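Local structure of putative lipoprotein (Bacteroides ovatus, 3OQQ) at residues Q111-N114 against E115-Q118; D144-F147 against N148-V151; W242-S245 against N246-R249; A355-A358 against E359-L363. The protein is of unknown function but is a putative extracellular lipoprotein, built largely of antiparallel strands, that binds calcium ions. All coordinates share one frame; numbering follows the deposited sequence.

Interaction 1. Residues Q111-N114 against E115-Q118; sequences QPTN and ETDQ. With CA (calcium ion), chain E.
Asn114 and Asp117, three residues apart round a tight turn, bind the same calcium ion. Asn114 gives one oxygen, with OD1 2.2 Å from the metal, whereas Asp117 chelates it with both carboxylate oxygens, OD1 at 2.5 Å and OD2 at 2.6 Å from the ion. The two side chains run side by side in the same direction, their amide and carboxylate planes 67° apart; two waters and Gln164 add further ligands. Hydrogen bonds shape the backbone that presents them. The bond from Thr116 N to Thr113 O, 3.0 Å, closes a type I beta turn in the surface loop between strands 96-104 and 122-131, and Asp117 N adds a weak bond to the same carbonyl. Thr116 returns a bond through its side chain: with chi1 at 67°, OG1 sits between its own N and carbonyl carbon and accepts Thr113 N at 3.1 Å. A valine here would probably leave Thr113 N without this mate and the start of the turn less firmly held. Gln118 reaches back over the turn, its NE2 meeting Asn114 O at 2.9 Å, in the carbonyl plane and nearly straight at 160°. One calcium-bound water donates to that same Asn114 O.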
loop_
_atom_site.group_PDB
_atom_site.type_symbol
_atom_site.label_atom_id
_atom_site.label_comp_id
_atom_site.label_asym_id
_atom_site.label_seq_id
_atom_site.Cartn_x
_atom_site.Cartn_y
_atom_site.Cartn_z
ATOM N N GLN A 111 24.638 6.801 22.134
ATOM C CA GLN A 111 24.612 5.473 22.741
ATOM C C GLN A 111 23.305 5.230 23.510
ATOM O O GLN A 111 22.837 6.121 24.225
ATOM C CB GLN A 111 25.836 5.253 23.633
ATOM C CG GLN A 111 27.163 5.232 22.849
ATOM C CD GLN A 111 27.197 4.160 21.769
ATOM O OE1 GLN A 111 27.031 2.963 22.033
ATOM N NE2 GLN A 111 27.386 4.566 20.525
ATOM N N PRO A 112 22.692 4.028 23.360
ATOM C CA PRO A 112 21.415 3.791 24.029
ATOM C C PRO A 112 21.517 3.619 25.535
ATOM O O PRO A 112 22.469 3.024 26.056
ATOM C CB PRO A 112 20.871 2.530 23.349
ATOM C CG PRO A 112 22.043 1.854 22.773
ATOM C CD PRO A 112 23.104 2.875 22.529
ATOM N N THR A 113 20.548 4.247 26.216
ATOM C CA THR A 113 20.220 4.193 27.648
ATOM C C THR A 113 18.729 4.382 27.726
ATOM O O THR A 113 18.121 4.775 26.725
ATOM C CB THR A 113 20.975 5.191 28.538
ATOM O OG1 THR A 113 20.666 6.525 28.148
ATOM C CG2 THR A 113 22.479 4.937 28.602
ATOM N N ASN A 114 18.123 4.131 28.893
ATOM C CA ASN A 114 16.676 4.317 29.024
ATOM C C ASN A 114 16.297 5.828 28.923
ATOM O O ASN A 114 15.130 6.149 28.720
ATOM C CB ASN A 114 16.155 3.667 30.299
ATOM C CG ASN A 114 15.983 2.162 30.158
ATOM O OD1 ASN A 114 15.272 1.676 29.273
ATOM N ND2 ASN A 114 16.607 1.380 31.035
ATOM N N GLU A 115 17.303 6.724 29.000
ATOM C CA GLU A 115 17.180 8.174 28.862
ATOM C C GLU A 115 17.055 8.576 27.366
ATOM O O GLU A 115 16.417 9.593 27.072
ATOM C CB GLU A 115 18.407 8.871 29.521
ATOM C CG GLU A 115 18.489 10.392 29.381
ATOM C CD GLU A 115 19.650 11.104 30.058
ATOM O OE1 GLU A 115 20.809 10.641 29.933
ATOM O OE2 GLU A 115 19.403 12.172 30.662
ATOM N N THR A 116 17.633 7.759 26.430
ATOM C CA THR A 116 17.694 8.047 24.988
ATOM C C THR A 116 16.965 7.039 24.047
ATOM O O THR A 116 16.957 7.268 22.830
ATOM C CB THR A 116 19.172 8.123 24.566
ATOM O OG1 THR A 116 19.773 6.832 24.696
ATOM C CG2 THR A 116 19.962 9.129 25.379
ATOM N N ASP A 117 16.338 5.962 24.581
ATOM C CA ASP A 117 15.684 4.942 23.737
ATOM C C ASP A 117 14.137 4.981 23.787
ATOM O O ASP A 117 13.498 3.991 23.434
ATOM C CB ASP A 117 16.178 3.541 24.177
ATOM C CG ASP A 117 15.664 3.057 25.546
ATOM O OD1 ASP A 117 14.988 3.848 26.250
ATOM O OD2 ASP A 117 15.949 1.898 25.911
ATOM N N GLN A 118 13.550 6.066 24.284
ATOM C CA GLN A 118 12.097 6.124 24.467
ATOM C C GLN A 118 11.359 6.363 23.136
ATOM O O GLN A 118 11.058 7.505 22.778
ATOM C CB GLN A 118 11.716 7.185 25.509
ATOM C CG GLN A 118 12.215 6.880 26.920
ATOM C CD GLN A 118 12.120 8.089 27.820
ATOM O OE1 GLN A 118 11.104 8.798 27.856
ATOM N NE2 GLN A 118 13.177 8.349 28.578
HETATM CA CA CA E . 13.940 2.090 27.623
HETATM O O HOH W 1 13.190 3.960 28.458
HETATM O O HOH W 2 12.005 1.921 25.820
#

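Interaction 2. Residues D144-F147 against N148-V151; sequences DEDF and NDVV. With CA (calcium ion), chain B; CA (calcium ion), chain C.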
loop_
_atom_site.group_PDB
_atom_site.type_symbol
_atom_site.label_atom_id
_atom_site.label_comp_id
_atom_site.label_asym_id
_atom_site.label_seq_id
_atom_site.Cartn_x
_atom_site.Cartn_y
_atom_site.Cartn_z
ATOM N N ASP A 144 -0.844 -3.601 -23.275
ATOM C CA ASP A 144 -1.299 -2.595 -24.230
ATOM C C ASP A 144 -2.492 -1.825 -23.592
ATOM O O ASP A 144 -2.947 -0.811 -24.123
ATOM C CB ASP A 144 -1.682 -3.229 -25.581
ATOM C CG ASP A 144 -0.549 -3.226 -26.599
ATOM O OD1 ASP A 144 0.389 -2.412 -26.450
ATOM O OD2 ASP A 144 -0.634 -3.981 -27.571
ATOM N N GLU A 145 -2.983 -2.321 -22.434
ATOM C CA GLU A 145 -3.997 -1.638 -21.612
ATOM C C GLU A 145 -3.311 -0.442 -20.976
ATOM O O GLU A 145 -2.078 -0.448 -20.904
ATOM C CB GLU A 145 -4.586 -2.582 -20.521
ATOM C CG GLU A 145 -5.295 -3.835 -21.036
ATOM C CD GLU A 145 -6.581 -3.691 -21.828
ATOM O OE1 GLU A 145 -6.937 -2.558 -22.222
ATOM O OE2 GLU A 145 -7.216 -4.735 -22.094
ATOM N N ASP A 146 -4.069 0.583 -20.523
ATOM C CA ASP A 146 -3.444 1.782 -19.968
ATOM C C ASP A 146 -3.102 1.686 -18.450
ATOM O O ASP A 146 -2.287 2.485 -17.965
ATOM C CB ASP A 146 -4.265 3.064 -20.280
ATOM C CG ASP A 146 -5.733 3.144 -19.864
ATOM O OD1 ASP A 146 -6.217 2.223 -19.166
ATOM O OD2 ASP A 146 -6.393 4.129 -20.231
ATOM N N PHE A 147 -3.702 0.727 -17.721
ATOM C CA PHE A 147 -3.476 0.492 -16.280
ATOM C C PHE A 147 -3.666 1.759 -15.428
ATOM O O PHE A 147 -2.940 1.955 -14.454
ATOM C CB PHE A 147 -2.096 -0.142 -15.996
ATOM C CG PHE A 147 -2.131 -1.644 -16.168
ATOM C CD1 PHE A 147 -1.960 -2.223 -17.431
ATOM C CD2 PHE A 147 -2.389 -2.480 -15.081
ATOM C CE1 PHE A 147 -2.035 -3.613 -17.599
ATOM C CE2 PHE A 147 -2.461 -3.869 -15.245
ATOM C CZ PHE A 147 -2.294 -4.426 -16.503
ATOM N N ASN A 148 -4.660 2.586 -15.760
ATOM C CA ASN A 148 -4.901 3.786 -14.943
ATOM C C ASN A 148 -6.369 3.856 -14.518
ATOM O O ASN A 148 -6.817 4.895 -14.046
ATOM C CB ASN A 148 -4.485 5.052 -15.697
ATOM C CG ASN A 148 -5.374 5.285 -16.890
ATOM O OD1 ASN A 148 -6.361 4.576 -17.069
ATOM N ND2 ASN A 148 -5.081 6.285 -17.696
ATOM N N ASP A 149 -7.129 2.761 -14.732
ATOM C CA ASP A 149 -8.578 2.701 -14.444
ATOM C C ASP A 149 -8.881 3.050 -13.006
ATOM O O ASP A 149 -9.877 3.736 -12.747
ATOM C CB ASP A 149 -9.154 1.354 -14.856
ATOM C CG ASP A 149 -8.884 1.110 -16.343
ATOM O OD1 ASP A 149 -8.449 2.076 -17.047
ATOM O OD2 ASP A 149 -9.069 -0.031 -16.796
ATOM N N VAL A 150 -8.002 2.623 -12.079
ATOM C CA VAL A 150 -7.995 3.018 -10.675
ATOM C C VAL A 150 -6.525 3.135 -10.291
ATOM O O VAL A 150 -5.742 2.195 -10.469
ATOM C CB VAL A 150 -8.799 2.170 -9.645
ATOM C CG1 VAL A 150 -8.787 2.856 -8.271
ATOM C CG2 VAL A 150 -10.244 1.938 -10.092
ATOM N N VAL A 151 -6.129 4.321 -9.858
ATOM C CA VAL A 151 -4.727 4.528 -9.467
ATOM C C VAL A 151 -4.791 5.066 -8.066
ATOM O O VAL A 151 -5.435 6.091 -7.829
ATOM C CB VAL A 151 -3.915 5.429 -10.430
ATOM C CG1 VAL A 151 -2.459 5.562 -9.996
ATOM C CG2 VAL A 151 -3.999 4.935 -11.871
HETATM CA CA CA B . -8.147 4.020 -18.562
HETATM CA CA CA C . -7.943 0.386 -19.013
HETATM O O HOH W 3 -7.026 -0.073 -21.203
HETATM O O HOH W 4 -9.350 2.052 -19.914
HETATM O O HOH W 5 -10.033 -0.608 -19.580
#
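Asp146 and Asp149 face each other across a pair of calcium ions 3.7 Å apart, and they share the ions in mirrored fashion. Asp146 lays both carboxylate oxygens on the calcium of chain B, OD2 being the nearer at 2.4 Å, while its OD1 also reaches the calcium of chain C at 2.5 Å. Asp149 does the reverse: OD1 and OD2 both grip the calcium of chain C, and OD1 extends to the calcium of chain B at 2.5 Å. The two bridging atoms, Asp146 OD1 and Asp149 OD1, are therefore only 3.1 Å apart. For Asp146, a chi1 of 56° folds CG between the backbone N and carbonyl carbon, over the stretch that follows. Asn148 adds its amide to the calcium of chain B, its plane turned 52° from the Asp146 carboxylate. Between them Phe147 adopts a left-handed backbone conformation and sends its ring away from the metals. The chain then enters strand 150-161 through a classic beta bulge, Asp149 and Val150 both facing Phe131. Glu132, Gly186 and Glu397 supply further ligands, and backbone N atoms of Arg398 and Asp133 hold Asp146 OD2 and Asp149 OD2. So dense a group of buried carboxylates would probably repel itself without the ions, which is consistent with calcium fixing this loop against the strand.

Interaction 3. Residues W242-S245 against N246-R249; sequences WNWS and NDTR
Asp247 turns its carboxylate back into the loop, where Asn243 and Trp244 close round it. Asn243 CG lies opposite the carbonyl carbon, beside the backbone N (chi1 -76°), which directs the amide to that carboxylate. Asn243 ND2 gives OD2 of Asp247 an almost straight bond, 2.9 Å at 165°, lying in its own amide plane but meeting the carboxylate on the anti side and somewhat out of plane. The same OD2 takes a weaker bond from Trp244 N at 3.0 Å. Asp247 OD1 comes instead to the edge of the indole, 3.4 Å from Trp244 CE3, so that carboxylate and ring stand perpendicular, with Asp247 CG in the ring plane. On one indole face Trp242 plants its CZ3, 3.8 Å above the plane and over the ring centre. Asp247 OD1 also accepts Thr248 N at 3.0 Å. Arg253 and Arg293 form salt bridges to OD2 and OD1, so the carboxylate is gripped by several donors, which would probably favour its charged form.

The far side of the loop is much looser. The chain turns at Ser245 and Asn246, the latter in the left-handed region with positive phi and psi, and within the loop their exposed side chains meet little but the adjoining backbone.

The whole stretch connects antiparallel neighbours 234-242 and 253-263, the former an outermost strand of its six-stranded sheet. Trp244 NE1 bonds to Pro297 O, and both tryptophans lean on Leu214 of strand 205-215, so the inner side of this connection packs against a strand outside that sheet.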
loop_
_atom_site.group_PDB
_atom_site.type_symbol
_atom_site.label_atom_id
_atom_site.label_comp_id
_atom_site.label_asym_id
_atom_site.label_seq_id
_atom_site.Cartn_x
_atom_site.Cartn_y
_atom_site.Cartn_z
ATOM N N TRP A 242 -19.825 16.448 -0.305
ATOM C CA TRP A 242 -18.609 17.248 -0.277
ATOM C C TRP A 242 -18.185 17.708 -1.664
ATOM O O TRP A 242 -18.580 17.145 -2.690
ATOM C CB TRP A 242 -17.459 16.490 0.412
ATOM C CG TRP A 242 -16.957 15.279 -0.340
ATOM C CD1 TRP A 242 -17.411 13.994 -0.218
ATOM C CD2 TRP A 242 -15.888 15.239 -1.310
ATOM N NE1 TRP A 242 -16.711 13.163 -1.076
ATOM C CE2 TRP A 242 -15.756 13.896 -1.735
ATOM C CE3 TRP A 242 -15.012 16.208 -1.845
ATOM C CZ2 TRP A 242 -14.806 13.501 -2.690
ATOM C CZ3 TRP A 242 -14.081 15.821 -2.795
ATOM C CH2 TRP A 242 -13.998 14.485 -3.229
ATOM N N ASN A 243 -17.353 18.745 -1.672
ATOM C CA ASN A 243 -16.761 19.309 -2.869
ATOM C C ASN A 243 -15.395 19.808 -2.529
ATOM O O ASN A 243 -15.119 20.123 -1.367
ATOM C CB ASN A 243 -17.622 20.441 -3.453
ATOM C CG ASN A 243 -18.848 19.988 -4.197
ATOM O OD1 ASN A 243 -19.948 19.999 -3.661
ATOM N ND2 ASN A 243 -18.686 19.526 -5.428
ATOM N N TRP A 244 -14.499 19.825 -3.529
ATOM C CA TRP A 244 -13.187 20.436 -3.368
ATOM C C TRP A 244 -13.430 21.934 -3.267
ATOM O O TRP A 244 -14.457 22.407 -3.771
ATOM C CB TRP A 244 -12.289 20.123 -4.584
ATOM C CG TRP A 244 -11.590 18.791 -4.536
ATOM C CD1 TRP A 244 -10.506 18.458 -3.775
ATOM C CD2 TRP A 244 -11.908 17.628 -5.318
ATOM N NE1 TRP A 244 -10.135 17.154 -4.023
ATOM C CE2 TRP A 244 -10.959 16.632 -4.992
ATOM C CE3 TRP A 244 -12.875 17.350 -6.307
ATOM C CZ2 TRP A 244 -10.989 15.353 -5.567
ATOM C CZ3 TRP A 244 -12.888 16.084 -6.893
ATOM C CH2 TRP A 244 -11.951 15.108 -6.530
ATOM N N SER A 245 -12.531 22.684 -2.623
ATOM C CA SER A 245 -12.613 24.141 -2.636
ATOM C C SER A 245 -12.461 24.569 -4.095
ATOM O O SER A 245 -11.683 23.941 -4.807
ATOM C CB SER A 245 -11.493 24.756 -1.796
ATOM O OG SER A 245 -11.658 24.466 -0.422
ATOM N N ASN A 246 -13.245 25.552 -4.560
ATOM C CA ASN A 246 -13.227 26.046 -5.943
ATOM C C ASN A 246 -13.282 24.851 -6.938
ATOM O O ASN A 246 -12.457 24.731 -7.850
ATOM C CB ASN A 246 -12.011 26.982 -6.183
ATOM C CG ASN A 246 -11.797 27.972 -5.045
ATOM O OD1 ASN A 246 -12.677 28.780 -4.698
ATOM N ND2 ASN A 246 -10.668 27.855 -4.366
ATOM N N ASP A 247 -14.271 23.959 -6.709
ATOM C CA ASP A 247 -14.534 22.746 -7.479
ATOM C C ASP A 247 -15.043 23.082 -8.868
ATOM O O ASP A 247 -15.720 24.093 -9.063
ATOM C CB ASP A 247 -15.542 21.824 -6.752
ATOM C CG ASP A 247 -15.251 20.339 -6.929
ATOM O OD1 ASP A 247 -14.433 19.987 -7.823
ATOM O OD2 ASP A 247 -15.849 19.525 -6.187
ATOM N N THR A 248 -14.739 22.195 -9.829
ATOM C CA THR A 248 -15.075 22.352 -11.240
ATOM C C THR A 248 -16.565 22.031 -11.531
ATOM O O THR A 248 -17.024 22.240 -12.659
ATOM C CB THR A 248 -14.122 21.502 -12.073
ATOM O OG1 THR A 248 -14.129 20.171 -11.550
ATOM C CG2 THR A 248 -12.704 22.048 -12.053
ATOM N N ARG A 249 -17.317 21.559 -10.519
ATOM C CA ARG A 249 -18.738 21.274 -10.661
ATOM C C ARG A 249 -19.480 21.724 -9.405
ATOM O O ARG A 249 -18.875 21.841 -8.338
ATOM C CB ARG A 249 -18.981 19.779 -10.970
ATOM C CG ARG A 249 -19.081 18.818 -9.768
ATOM C CD ARG A 249 -19.376 17.413 -10.267
ATOM N NE ARG A 249 -19.891 16.492 -9.248
ATOM C CZ ARG A 249 -20.091 15.197 -9.478
ATOM N NH1 ARG A 249 -19.818 14.680 -10.668
ATOM N NH2 ARG A 249 -20.573 14.411 -8.521
#

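Interaction 4. Residues A355-A358 against E359-L363; sequences AYKA and EYEAL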
loop_
_atom_site.group_PDB
_atom_site.type_symbol
_atom_site.label_atom_id
_atom_site.label_comp_id
_atom_site.label_asym_id
_atom_site.label_seq_id
_atom_site.Cartn_x
_atom_site.Cartn_y
_atom_site.Cartn_z
ATOM N N ALA A 355 -17.046 -12.815 0.510
ATOM C CA ALA A 355 -18.361 -12.383 0.024
ATOM C C ALA A 355 -18.465 -12.527 -1.486
ATOM O O ALA A 355 -19.513 -12.902 -1.992
ATOM C CB ALA A 355 -18.592 -10.930 0.410
ATOM N N TYR A 356 -17.370 -12.257 -2.206
ATOM C CA TYR A 356 -17.389 -12.348 -3.658
ATOM C C TYR A 356 -17.021 -13.730 -4.171
ATOM O O TYR A 356 -17.267 -14.017 -5.352
ATOM C CB TYR A 356 -16.432 -11.299 -4.260
ATOM C CG TYR A 356 -16.627 -11.120 -5.742
ATOM C CD1 TYR A 356 -17.825 -10.624 -6.250
ATOM C CD2 TYR A 356 -15.641 -11.511 -6.648
ATOM C CE1 TYR A 356 -18.030 -10.495 -7.620
ATOM C CE2 TYR A 356 -15.839 -11.394 -8.024
ATOM C CZ TYR A 356 -17.039 -10.889 -8.506
ATOM O OH TYR A 356 -17.271 -10.779 -9.855
ATOM N N LYS A 357 -16.428 -14.577 -3.304
ATOM C CA LYS A 357 -15.901 -15.903 -3.655
ATOM C C LYS A 357 -16.828 -16.730 -4.575
ATOM O O LYS A 357 -16.354 -17.248 -5.604
ATOM C CB LYS A 357 -15.552 -16.723 -2.401
ATOM C CG LYS A 357 -14.553 -17.836 -2.701
ATOM C CD LYS A 357 -14.698 -19.016 -1.762
ATOM C CE LYS A 357 -13.706 -20.105 -2.095
ATOM N NZ LYS A 357 -14.236 -21.455 -1.758
ATOM N N ALA A 358 -18.113 -16.855 -4.202
ATOM C CA ALA A 358 -19.098 -17.649 -4.954
ATOM C C ALA A 358 -19.299 -17.067 -6.361
ATOM O O ALA A 358 -19.299 -17.830 -7.336
ATOM C CB ALA A 358 -20.439 -17.737 -4.199
ATOM N N GLU A 359 -19.444 -15.723 -6.459
ATOM C CA GLU A 359 -19.616 -15.028 -7.739
ATOM C C GLU A 359 -18.399 -15.224 -8.628
ATOM O O GLU A 359 -18.569 -15.470 -9.819
ATOM C CB GLU A 359 -19.843 -13.530 -7.523
ATOM C CG GLU A 359 -21.293 -13.134 -7.303
ATOM C CD GLU A 359 -21.430 -11.713 -6.785
ATOM O OE1 GLU A 359 -21.326 -10.772 -7.604
ATOM O OE2 GLU A 359 -21.587 -11.538 -5.554
ATOM N N TYR A 360 -17.172 -15.120 -8.049
ATOM C CA TYR A 360 -15.913 -15.272 -8.773
ATOM C C TYR A 360 -15.868 -16.618 -9.445
ATOM O O TYR A 360 -15.565 -16.689 -10.634
ATOM C CB TYR A 360 -14.688 -15.084 -7.848
ATOM C CG TYR A 360 -13.357 -15.368 -8.520
ATOM C CD1 TYR A 360 -12.668 -14.368 -9.204
ATOM C CD2 TYR A 360 -12.794 -16.641 -8.486
ATOM C CE1 TYR A 360 -11.434 -14.617 -9.804
ATOM C CE2 TYR A 360 -11.577 -16.910 -9.110
ATOM C CZ TYR A 360 -10.899 -15.892 -9.768
ATOM O OH TYR A 360 -9.703 -16.138 -10.390
ATOM N N GLU A 361 -16.168 -17.682 -8.680
ATOM C CA GLU A 361 -16.170 -19.068 -9.150
ATOM C C GLU A 361 -17.203 -19.289 -10.254
ATOM O O GLU A 361 -16.885 -19.943 -11.234
ATOM C CB GLU A 361 -16.402 -20.031 -7.976
ATOM C CG GLU A 361 -15.138 -20.157 -7.138
ATOM C CD GLU A 361 -15.178 -20.987 -5.870
ATOM O OE1 GLU A 361 -16.246 -21.544 -5.539
ATOM O OE2 GLU A 361 -14.129 -21.056 -5.190
ATOM N N ALA A 362 -18.410 -18.713 -10.117
ATOM C CA ALA A 362 -19.473 -18.849 -11.119
ATOM C C ALA A 362 -19.102 -18.154 -12.438
ATOM O O ALA A 362 -19.399 -18.675 -13.501
ATOM C CB ALA A 362 -20.780 -18.283 -10.579
ATOM N N LEU A 363 -18.429 -17.001 -12.347
ATOM C CA LEU A 363 -17.983 -16.162 -13.454
ATOM C C LEU A 363 -16.849 -16.801 -14.244
ATOM O O LEU A 363 -16.889 -16.796 -15.483
ATOM C CB LEU A 363 -17.511 -14.813 -12.888
ATOM C CG LEU A 363 -17.733 -13.588 -13.743
ATOM C CD1 LEU A 363 -18.131 -12.413 -12.881
ATOM C CD2 LEU A 363 -16.485 -13.218 -14.497
HETATM O O HOH W 6 -20.610 -14.226 -4.231
HETATM O O HOH W 7 -19.709 -10.533 -10.628
#
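Tyr356 swings its ring away from its own backbone N (chi1 -167°), while Glu359 places CG opposite its carbonyl carbon (chi1 -87°), and the two side chains cross at about a right angle where the chain enters the short helix 357-364. Glu359 CB lies over the tyrosine face, 4.0 Å from the ring centroid of Tyr356 and 28° off the normal, a CH-pi contact. The Glu359 carboxylate hangs beside the rim, OE1 3.3 Å from Tyr356 CE1. Further along, Tyr360 CB packs against Tyr356 CE2, and Leu363 CD1 reaches Tyr356 OH at 3.5 Å. Replacing Tyr356 by alanine would probably leave Glu359 CB without the ring face it covers, Tyr360 CB and Leu363 CD1 without a neighbour, and a gap on that side of the helix.

Helical backbone bonds run from Tyr360 N, Glu361 N and Ala362 N to the carbonyls of Tyr356, Lys357 and Ala358. A water accepts from Glu359 N at 2.9 Å and also lies close to Ala355 O. The buried side of the turn rests on Trp135, whose ring lies nearly parallel to that of Tyr360, and Tyr360 OH bonds to Tyr376 N. On the exposed side Lys357 stretches out and crosses Glu361 at a slant to make a long salt bridge: NZ stands 3.5 Å from Glu361 OE2, and Lys357 CE is slightly nearer that oxygen, at 3.3 Å.

In the fold
Two of the four contacts hold calcium, and they lie far apart: interactions 1 and 2 are 48 Å between centres, on opposite sides of the chain's centre, so their metal sites are separate. Interaction 2 is the buried one, about 17 Å from the middle of the chain. Interactions 3 and 4 sit nearer to it, with closest atoms about 11 and 15 Å away, yet touch neither it nor each other. A link to interaction 4 runs through the loop between strands 122-131 and 150-161, which carries both residues 144-147 and Trp135, the residue against which Tyr356, Tyr360 and Leu363 pack. No active site is known to relate them.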